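Local structure of EF0056 (6ORI) at residues Ile225-Thr234 with Ala295-Ala303. The protein is an enterococcal surface protein of unknown molecular function, possibly linked to biofilm formation, with an N-terminal region that appears immunoglobulin-like. Numbering follows the deposited sequence. Where two conformers were deposited one is given.
Sequences IQTKDGSGST and AFESGKKVA
The loop 225-234 lies against the 3-10 turn 296-298 and the start of strand 300-304, with Lys-228 N, in the type I beta turn from Thr-227 to Gly-230, hydrogen-bonded to Glu-297 O (2.7 Å). Four residues after Glu-297, Lys-301 N gives a nearly straight bond to Ser-231 OG at 2.9 Å (164°). That hydroxyl donates in turn to Asp-229 OD1 on the syn side of the carboxylate. Ser-231 N meets the same oxygen from above the carboxylate plane, closing an Asx turn. Thr-227 OG1 is the third donor, 2.8 Å from Asp-229 OD1 and nearly along its C-O axis. Three donors thus grip Asp-229 OD1, and the bond from Ser-231 OG orients the hydroxyl that accepts from Lys-301 N. The loop links strands 211-221 and 239-248 of a five-stranded antiparallel sheet and reaches over to its other margin, where 300-304 is an outermost strand. Phe-296, its CG anti to the backbone N (chi1 -169°), sends its ring into the loop. Ile-225 CD1 sits over one face, 4.1 Å from the centroid of the Phe-296 ring, a CH-pi contact; Thr-234 CG2 approaches Phe-296 CZ obliquely at 3.6 Å. Water 1 accepts from Asp-229 N and donates to Gly-299 O. The aliphatic chain of Lys-301 passes Ser-231 O, with CD 3.4 Å from that oxygen, before NZ forms a salt bridge with Asp-304.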
loop_
_atom_site.group_PDB
_atom_site.type_symbol
_atom_site.label_atom_id
_atom_site.label_comp_id
_atom_site.label_asym_id
_atom_site.label_seq_id
_atom_site.Cartn_x
_atom_site.Cartn_y
_atom_site.Cartn_z
ATOM N N ILE A 225 8.415 19.948 8.058
ATOM C CA ILE A 225 8.557 18.944 9.114
ATOM C C ILE A 225 9.831 18.188 8.883
ATOM O O ILE A 225 10.417 18.267 7.792
ATOM C CB ILE A 225 7.344 18.001 9.265
ATOM C CG1 ILE A 225 7.165 17.080 8.073
ATOM C CG2 ILE A 225 6.070 18.831 9.470
ATOM C CD1 ILE A 225 6.194 15.953 8.333
ATOM N N GLN A 226 10.290 17.475 9.893
ATOM C CA GLN A 226 11.603 16.874 9.803
ATOM C C GLN A 226 11.669 15.529 10.473
ATOM O O GLN A 226 10.801 15.129 11.264
ATOM C CB GLN A 226 12.613 17.801 10.442
ATOM C CG GLN A 226 12.436 17.955 11.919
ATOM C CD GLN A 226 13.567 18.731 12.530
ATOM O OE1 GLN A 226 14.344 18.213 13.347
ATOM N NE2 GLN A 226 13.691 19.967 12.126
ATOM N N THR A 227 12.724 14.807 10.163
ATOM C CA THR A 227 13.052 13.639 10.945
ATOM C C THR A 227 13.575 14.070 12.317
ATOM O O THR A 227 14.043 15.203 12.472
ATOM C CB THR A 227 14.076 12.767 10.216
ATOM O OG1 THR A 227 15.267 13.514 9.995
ATOM C CG2 THR A 227 13.513 12.323 8.863
ATOM N N LYS A 228 13.528 13.164 13.281
ATOM C CA LYS A 228 13.966 13.476 14.656
ATOM C C LYS A 228 15.356 14.091 14.657
ATOM O O LYS A 228 15.603 15.092 15.330
ATOM C CB LYS A 228 13.941 12.236 15.548
ATOM C CG LYS A 228 14.340 12.519 17.021
ATOM C CD LYS A 228 13.852 11.434 17.974
ATOM C CE LYS A 228 14.333 10.032 17.590
ATOM N NZ LYS A 228 15.345 9.488 18.535
ATOM N N ASP A 229 16.257 13.526 13.866
ATOM C CA ASP A 229 17.637 14.017 13.827
ATOM C C ASP A 229 17.886 15.253 12.944
ATOM O O ASP A 229 19.012 15.759 12.881
ATOM C CB ASP A 229 18.616 12.885 13.481
ATOM C CG ASP A 229 18.415 12.308 12.090
ATOM O OD1 ASP A 229 17.728 12.922 11.254
ATOM O OD2 ASP A 229 18.990 11.229 11.829
ATOM N N GLY A 230 16.857 15.755 12.270
ATOM C CA GLY A 230 17.014 16.894 11.389
ATOM C C GLY A 230 17.532 16.602 9.985
ATOM O O GLY A 230 17.532 17.492 9.139
ATOM N N SER A 231 17.911 15.350 9.730
ATOM C CA SER A 231 18.524 15.002 8.440
ATOM C C SER A 231 17.554 15.086 7.260
ATOM O O SER A 231 17.923 15.487 6.155
ATOM C CB SER A 231 19.157 13.607 8.505
ATOM O OG SER A 231 18.179 12.564 8.607
ATOM N N GLY A 232 16.296 14.710 7.506
ATOM C CA GLY A 232 15.290 14.674 6.456
ATOM C C GLY A 232 14.213 15.722 6.671
ATOM O O GLY A 232 13.964 16.104 7.819
ATOM N N SER A 233 13.578 16.172 5.597
ATOM C CA SER A 233 12.597 17.245 5.685
ATOM C C SER A 233 11.694 17.303 4.472
ATOM O O SER A 233 12.009 16.755 3.429
ATOM C CB SER A 233 13.312 18.581 5.856
ATOM O OG SER A 233 14.421 18.651 4.975
ATOM N N THR A 234 10.562 18.006 4.577
ATOM C CA THR A 234 9.605 18.083 3.464
ATOM C C THR A 234 9.653 19.302 2.536
ATOM O O THR A 234 8.981 19.351 1.498
ATOM C CB THR A 234 8.181 18.041 3.993
ATOM O OG1 THR A 234 8.006 18.995 5.048
ATOM C CG2 THR A 234 7.911 16.656 4.548
ATOM N N ALA A 295 6.068 6.979 11.638
ATOM C CA ALA A 295 5.863 8.414 11.458
ATOM C C ALA A 295 7.056 9.029 10.718
ATOM O O ALA A 295 8.161 8.504 10.748
ATOM C CB ALA A 295 5.699 9.089 12.795
ATOM N N PHE A 296 6.825 10.162 10.087
ATOM C CA PHE A 296 7.890 10.857 9.372
ATOM C C PHE A 296 9.079 11.132 10.278
ATOM O O PHE A 296 10.238 11.012 9.875
ATOM C CB PHE A 296 7.352 12.175 8.807
ATOM C CG PHE A 296 8.287 12.844 7.833
ATOM C CD1 PHE A 296 8.224 12.551 6.486
ATOM C CD2 PHE A 296 9.208 13.770 8.258
ATOM C CE1 PHE A 296 9.059 13.159 5.572
ATOM C CE2 PHE A 296 10.065 14.392 7.338
ATOM C CZ PHE A 296 9.983 14.081 6.007
ATOM N N GLU A 297 8.827 11.552 11.512
ATOM C CA GLU A 297 9.931 11.927 12.396
ATOM C C GLU A 297 10.881 10.764 12.659
ATOM O O GLU A 297 12.046 10.980 12.980
ATOM C CB GLU A 297 9.417 12.479 13.729
ATOM C CG GLU A 297 8.677 11.469 14.574
ATOM C CD GLU A 297 8.454 11.976 15.967
ATOM O OE1 GLU A 297 9.416 11.984 16.768
ATOM O OE2 GLU A 297 7.319 12.387 16.248
ATOM N N SER A 298 10.382 9.541 12.499
ATOM C CA SER A 298 11.123 8.337 12.868
ATOM C C SER A 298 12.203 7.973 11.839
ATOM O O SER A 298 13.155 7.255 12.150
ATOM C CB SER A 298 10.158 7.161 13.038
ATOM O OG SER A 298 9.167 7.441 14.020
ATOM N N GLY A 299 12.050 8.455 10.617
ATOM C CA GLY A 299 12.961 8.099 9.544
ATOM C C GLY A 299 14.288 8.799 9.684
ATOM O O GLY A 299 14.487 9.630 10.564
ATOM N N LYS A 300 15.212 8.447 8.793
ATOM C CA LYS A 300 16.512 9.098 8.695
ATOM C C LYS A 300 16.829 9.256 7.214
ATOM O O LYS A 300 16.644 8.314 6.443
ATOM C CB LYS A 300 17.574 8.234 9.383
ATOM C CG LYS A 300 19.010 8.616 9.146
ATOM C CD LYS A 300 19.853 7.378 8.847
ATOM C CE LYS A 300 19.866 6.395 10.012
ATOM N NZ LYS A 300 20.448 5.087 9.614
ATOM N N LYS A 301 17.309 10.422 6.794
ATOM C CA LYS A 301 17.662 10.607 5.390
ATOM C C LYS A 301 18.949 9.869 5.075
ATOM O O LYS A 301 19.939 10.007 5.802
ATOM C CB LYS A 301 17.821 12.084 5.036
ATOM C CG LYS A 301 18.184 12.298 3.586
ATOM C CD LYS A 301 18.271 13.786 3.271
ATOM C CE LYS A 301 18.703 14.034 1.862
ATOM N NZ LYS A 301 20.150 14.324 1.865
ATOM N N VAL A 302 18.916 9.055 4.023
ATOM C CA VAL A 302 20.073 8.281 3.625
ATOM C C VAL A 302 20.599 8.632 2.245
ATOM O O VAL A 302 21.728 8.253 1.925
ATOM C CB VAL A 302 19.806 6.774 3.716
ATOM C CG1 VAL A 302 19.610 6.366 5.168
ATOM C CG2 VAL A 302 18.623 6.347 2.856
ATOM N N ALA A 303 19.835 9.340 1.429
ATOM C CA ALA A 303 20.324 9.750 0.110
ATOM C C ALA A 303 19.526 10.850 -0.510
ATOM O O ALA A 303 18.328 10.987 -0.250
ATOM C CB ALA A 303 20.331 8.575 -0.845
HETATM O O HOH W 1 15.760 10.791 12.850
#